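Local coordinates for protein glycosyl hydrolase BlGH5_18 (PDB 7LQX) that probably acts as a retaining beta-mannosidase of glycoside hydrolase family GH5, taking part in the breakdown of N-glycan cores, at residues G108-L116 / Q166-M176. Numbering follows the deposited sequence.
Sequences GHLSSFDFL and QFSDRPHPAKM. With EDO (1,2-ethanediol), chain C; EDO (1,2-ethanediol), chain D; EDO (1,2-ethanediol), chain E.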
loop_
_atom_site.group_PDB
_atom_site.type_symbol
_atom_site.label_atom_id
_atom_site.label_comp_id
_atom_site.label_asym_id
_atom_site.label_seq_id
_atom_site.Cartn_x
_atom_site.Cartn_y
_atom_site.Cartn_z
ATOM N N GLY A 108 -1.817 1.625 8.715
ATOM C CA GLY A 108 -2.857 2.555 9.099
ATOM C C GLY A 108 -2.494 3.941 8.626
ATOM O O GLY A 108 -2.415 4.197 7.425
ATOM N N HIS A 109 -2.203 4.837 9.562
ATOM C CA HIS A 109 -1.892 6.216 9.220
ATOM C C HIS A 109 -0.733 6.718 10.066
ATOM O O HIS A 109 -0.779 6.632 11.296
ATOM C CB HIS A 109 -3.090 7.143 9.450
ATOM C CG HIS A 109 -2.842 8.533 8.974
ATOM N ND1 HIS A 109 -2.900 8.868 7.640
ATOM C CD2 HIS A 109 -2.467 9.656 9.632
ATOM C CE1 HIS A 109 -2.608 10.148 7.501
ATOM N NE2 HIS A 109 -2.336 10.649 8.692
ATOM N N LEU A 110 0.292 7.248 9.402
ATOM C CA LEU A 110 1.427 7.880 10.068
ATOM C C LEU A 110 1.883 9.114 9.306
ATOM O O LEU A 110 2.308 9.020 8.152
ATOM C CB LEU A 110 2.596 6.898 10.176
ATOM C CG LEU A 110 2.394 5.712 11.110
ATOM C CD1 LEU A 110 3.350 4.583 10.769
ATOM C CD2 LEU A 110 2.583 6.137 12.553
ATOM N N SER A 111 1.831 10.264 9.967
ATOM C CA SER A 111 2.466 11.496 9.505
ATOM C C SER A 111 2.117 11.835 8.057
ATOM O O SER A 111 2.984 12.172 7.246
ATOM C CB SER A 111 3.981 11.452 9.702
ATOM O OG SER A 111 4.312 11.135 11.036
ATOM N N SER A 112 0.821 11.788 7.755
ATOM C CA SER A 112 0.180 12.161 6.489
ATOM C C SER A 112 0.063 11.000 5.509
ATOM O O SER A 112 -0.596 11.152 4.480
ATOM C CB SER A 112 0.838 13.357 5.777
ATOM O OG SER A 112 1.947 12.974 4.977
ATOM N N PHE A 113 0.706 9.867 5.777
ATOM C CA PHE A 113 0.720 8.734 4.858
ATOM C C PHE A 113 -0.202 7.625 5.348
ATOM O O PHE A 113 -0.162 7.248 6.522
ATOM C CB PHE A 113 2.131 8.168 4.737
ATOM C CG PHE A 113 3.127 9.120 4.133
ATOM C CD1 PHE A 113 3.265 9.219 2.756
ATOM C CD2 PHE A 113 3.928 9.915 4.936
ATOM C CE1 PHE A 113 4.172 10.084 2.197
ATOM C CE2 PHE A 113 4.849 10.769 4.374
ATOM C CZ PHE A 113 4.967 10.861 3.008
ATOM N N ASP A 114 -1.021 7.101 4.443
ATOM C CA ASP A 114 -1.821 5.914 4.699
ATOM C C ASP A 114 -1.051 4.678 4.241
ATOM O O ASP A 114 -0.540 4.640 3.120
ATOM C CB ASP A 114 -3.130 5.945 3.904
ATOM C CG ASP A 114 -4.192 6.861 4.479
ATOM O OD1 ASP A 114 -4.064 7.363 5.623
ATOM O OD2 ASP A 114 -5.180 7.060 3.734
ATOM N N PHE A 115 -1.002 3.661 5.095
ATOM C CA PHE A 115 -0.395 2.365 4.799
ATOM C C PHE A 115 -1.491 1.315 4.920
ATOM O O PHE A 115 -1.742 0.798 6.009
ATOM C CB PHE A 115 0.739 2.061 5.785
ATOM C CG PHE A 115 1.897 2.999 5.679
ATOM C CD1 PHE A 115 2.911 2.748 4.785
ATOM C CD2 PHE A 115 1.970 4.138 6.463
ATOM C CE1 PHE A 115 3.978 3.613 4.670
ATOM C CE2 PHE A 115 3.037 4.999 6.356
ATOM C CZ PHE A 115 4.038 4.740 5.450
ATOM N N LEU A 116 -2.156 1.014 3.822
ATOM C CA LEU A 116 -3.166 -0.027 3.823
ATOM C C LEU A 116 -2.680 -1.246 3.063
ATOM O O LEU A 116 -2.048 -1.107 2.012
ATOM C CB LEU A 116 -4.467 0.445 3.177
ATOM C CG LEU A 116 -5.301 1.382 4.037
ATOM C CD1 LEU A 116 -6.640 1.624 3.345
ATOM C CD2 LEU A 116 -5.548 0.855 5.444
ATOM N N GLN A 166 -9.364 8.558 11.424
ATOM C CA GLN A 166 -9.139 9.363 10.225
ATOM C C GLN A 166 -9.575 8.643 8.955
ATOM O O GLN A 166 -9.754 9.298 7.922
ATOM C CB GLN A 166 -7.678 9.808 10.134
ATOM C CG GLN A 166 -6.687 8.704 9.775
ATOM C CD GLN A 166 -6.285 8.703 8.310
ATOM O OE1 GLN A 166 -6.042 9.752 7.719
ATOM N NE2 GLN A 166 -6.214 7.515 7.722
ATOM N N PHE A 167 -9.766 7.326 9.011
ATOM C CA PHE A 167 -10.300 6.592 7.869
ATOM C C PHE A 167 -11.820 6.664 7.756
ATOM O O PHE A 167 -12.368 6.271 6.722
ATOM C CB PHE A 167 -9.927 5.112 7.964
ATOM C CG PHE A 167 -8.487 4.822 7.672
ATOM C CD1 PHE A 167 -7.994 4.865 6.372
ATOM C CD2 PHE A 167 -7.617 4.489 8.700
ATOM C CE1 PHE A 167 -6.661 4.595 6.113
ATOM C CE2 PHE A 167 -6.292 4.209 8.441
ATOM C CZ PHE A 167 -5.816 4.267 7.145
ATOM N N SER A 168 -12.515 7.134 8.785
ATOM C CA SER A 168 -13.938 6.879 8.933
ATOM C C SER A 168 -14.846 8.010 8.478
ATOM O O SER A 168 -16.072 7.873 8.606
ATOM C CB SER A 168 -14.264 6.604 10.412
ATOM O OG SER A 168 -14.224 7.802 11.188
ATOM N N ASP A 169 -14.307 9.121 7.991
ATOM C CA ASP A 169 -15.123 10.318 7.817
ATOM C C ASP A 169 -14.444 11.256 6.831
ATOM O O ASP A 169 -13.266 11.095 6.495
ATOM C CB ASP A 169 -15.322 10.993 9.181
ATOM C CG ASP A 169 -16.570 11.872 9.266
ATOM O OD1 ASP A 169 -17.292 12.065 8.262
ATOM O OD2 ASP A 169 -16.829 12.364 10.384
ATOM N N ARG A 170 -15.221 12.236 6.359
ATOM C CA ARG A 170 -14.654 13.339 5.609
ATOM C C ARG A 170 -13.567 13.991 6.467
ATOM O O ARG A 170 -13.687 14.049 7.687
ATOM C CB ARG A 170 -15.736 14.378 5.309
ATOM C CG ARG A 170 -16.798 13.910 4.335
ATOM C CD ARG A 170 -17.915 14.934 4.198
ATOM N NE ARG A 170 -18.605 14.822 2.917
ATOM C CZ ARG A 170 -18.254 15.481 1.815
ATOM N NH1 ARG A 170 -17.216 16.308 1.827
ATOM N NH2 ARG A 170 -18.944 15.312 0.696
ATOM N N PRO A 171 -12.497 14.503 5.843
ATOM C CA PRO A 171 -12.303 14.608 4.397
ATOM C C PRO A 171 -11.446 13.499 3.805
ATOM O O PRO A 171 -10.798 13.705 2.775
ATOM C CB PRO A 171 -11.574 15.951 4.262
ATOM C CG PRO A 171 -10.718 15.997 5.467
ATOM C CD PRO A 171 -11.500 15.304 6.578
ATOM N N HIS A 172 -11.435 12.329 4.419
ATOM C CA HIS A 172 -10.606 11.266 3.881
ATOM C C HIS A 172 -11.017 10.991 2.435
ATOM O O HIS A 172 -12.216 10.867 2.152
ATOM C CB HIS A 172 -10.699 9.975 4.685
ATOM C CG HIS A 172 -9.608 9.019 4.333
ATOM N ND1 HIS A 172 -9.639 8.248 3.188
ATOM C CD2 HIS A 172 -8.407 8.794 4.906
ATOM C CE1 HIS A 172 -8.520 7.552 3.103
ATOM N NE2 HIS A 172 -7.749 7.876 4.124
ATOM N N PRO A 173 -10.075 10.894 1.492
ATOM C CA PRO A 173 -10.477 10.784 0.080
ATOM C C PRO A 173 -10.940 9.405 -0.351
ATOM O O PRO A 173 -11.422 9.272 -1.485
ATOM C CB PRO A 173 -9.222 11.219 -0.685
ATOM C CG PRO A 173 -8.109 10.940 0.240
ATOM C CD PRO A 173 -8.625 11.112 1.646
ATOM N N ALA A 174 -10.823 8.390 0.497
ATOM C CA ALA A 174 -11.330 7.049 0.204
ATOM C C ALA A 174 -11.817 6.463 1.526
ATOM O O ALA A 174 -11.296 5.474 2.041
ATOM C CB ALA A 174 -10.265 6.185 -0.472
ATOM N N LYS A 175 -12.848 7.083 2.084
ATOM C CA LYS A 175 -13.224 6.811 3.455
ATOM C C LYS A 175 -13.902 5.454 3.594
ATOM O O LYS A 175 -14.363 4.832 2.631
ATOM C CB LYS A 175 -14.149 7.910 3.984
ATOM C CG LYS A 175 -15.563 7.862 3.420
ATOM C CD LYS A 175 -16.458 8.947 4.008
ATOM C CE LYS A 175 -16.058 10.336 3.554
ATOM N NZ LYS A 175 -16.297 10.531 2.094
HETATM N N MSE A 176 -13.966 5.017 4.843
HETATM C CA MSE A 176 -14.629 3.790 5.251
HETATM C C MSE A 176 -15.790 4.207 6.145
HETATM O O MSE A 176 -15.657 4.299 7.369
HETATM C CB MSE A 176 -13.634 2.906 5.975
HETATM C CG MSE A 176 -12.469 2.492 5.078
HETATM SE SE MSE A 176 -11.121 1.635 6.145
HETATM C CE MSE A 176 -9.887 1.185 4.735
HETATM C C1 EDO C . -11.019 12.962 11.606
HETATM O O1 EDO C . -9.789 12.729 10.913
HETATM C C2 EDO C . -12.075 13.470 10.633
HETATM O O2 EDO C . -12.167 12.584 9.510
HETATM C C1 EDO D . 1.150 11.011 14.757
HETATM O O1 EDO D . -0.048 10.359 15.181
HETATM C C2 EDO D . 1.675 10.286 13.522
HETATM O O2 EDO D . 0.657 10.323 12.509
HETATM C C1 EDO E . 1.587 14.826 13.444
HETATM O O1 EDO E . 1.727 15.610 12.258
HETATM C C2 EDO E . 2.880 14.074 13.745
HETATM O O2 EDO E . 3.273 13.287 12.614
#
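A carboxylate-centred polar cluster, with Asp114 gripped by Gln166 and His172, ties a beta hairpin to the loop 166-176. His172 NE2 donates to Asp114 OD2 over 2.7 Å; carboxylate and imidazole are nearly coplanar, 9° apart, and the bond uses the syn lone pair. Asp114 OD1 accepts twice: from His109 ND1 at 2.8 Å, nearly along the C-O axis, and from Gln166 NE2 at 3.0 Å, on the syn side but tilted from the carboxylate plane, the N-H...O bent. Gln166 lays its amide over one face of the His109 imidazole, the planes 24° apart; OE1, toward the rim of the ring, sits 3.3 Å from ND1 without bonding and is taken by Trp123 NE1 of the second subunit. Thr122 of that subunit also bonds Asp114 OD2, so the cluster lies at the dimer interface.

The hairpin turns through a type I' turn at Leu110-Phe113. In the (beta/alpha)8 barrel of GH5 enzymes it follows strand 100-104, while 166-176 follows the adjacent strand 155-159; His109 O also accepts from Asn162 ND2.

Phe167 presents its ring edge to Gly108 O, 3.4 Å from CZ, while Gln166 NE2 lies over the ring centre. Leu116 divides its methyls: CD2 packs against Phe167 CZ at 3.8 Å, and CD1 meets CE of selenomethionine Met176 tip to tip at 3.6 Å, CE being carried there anti to CB (chi3 177°).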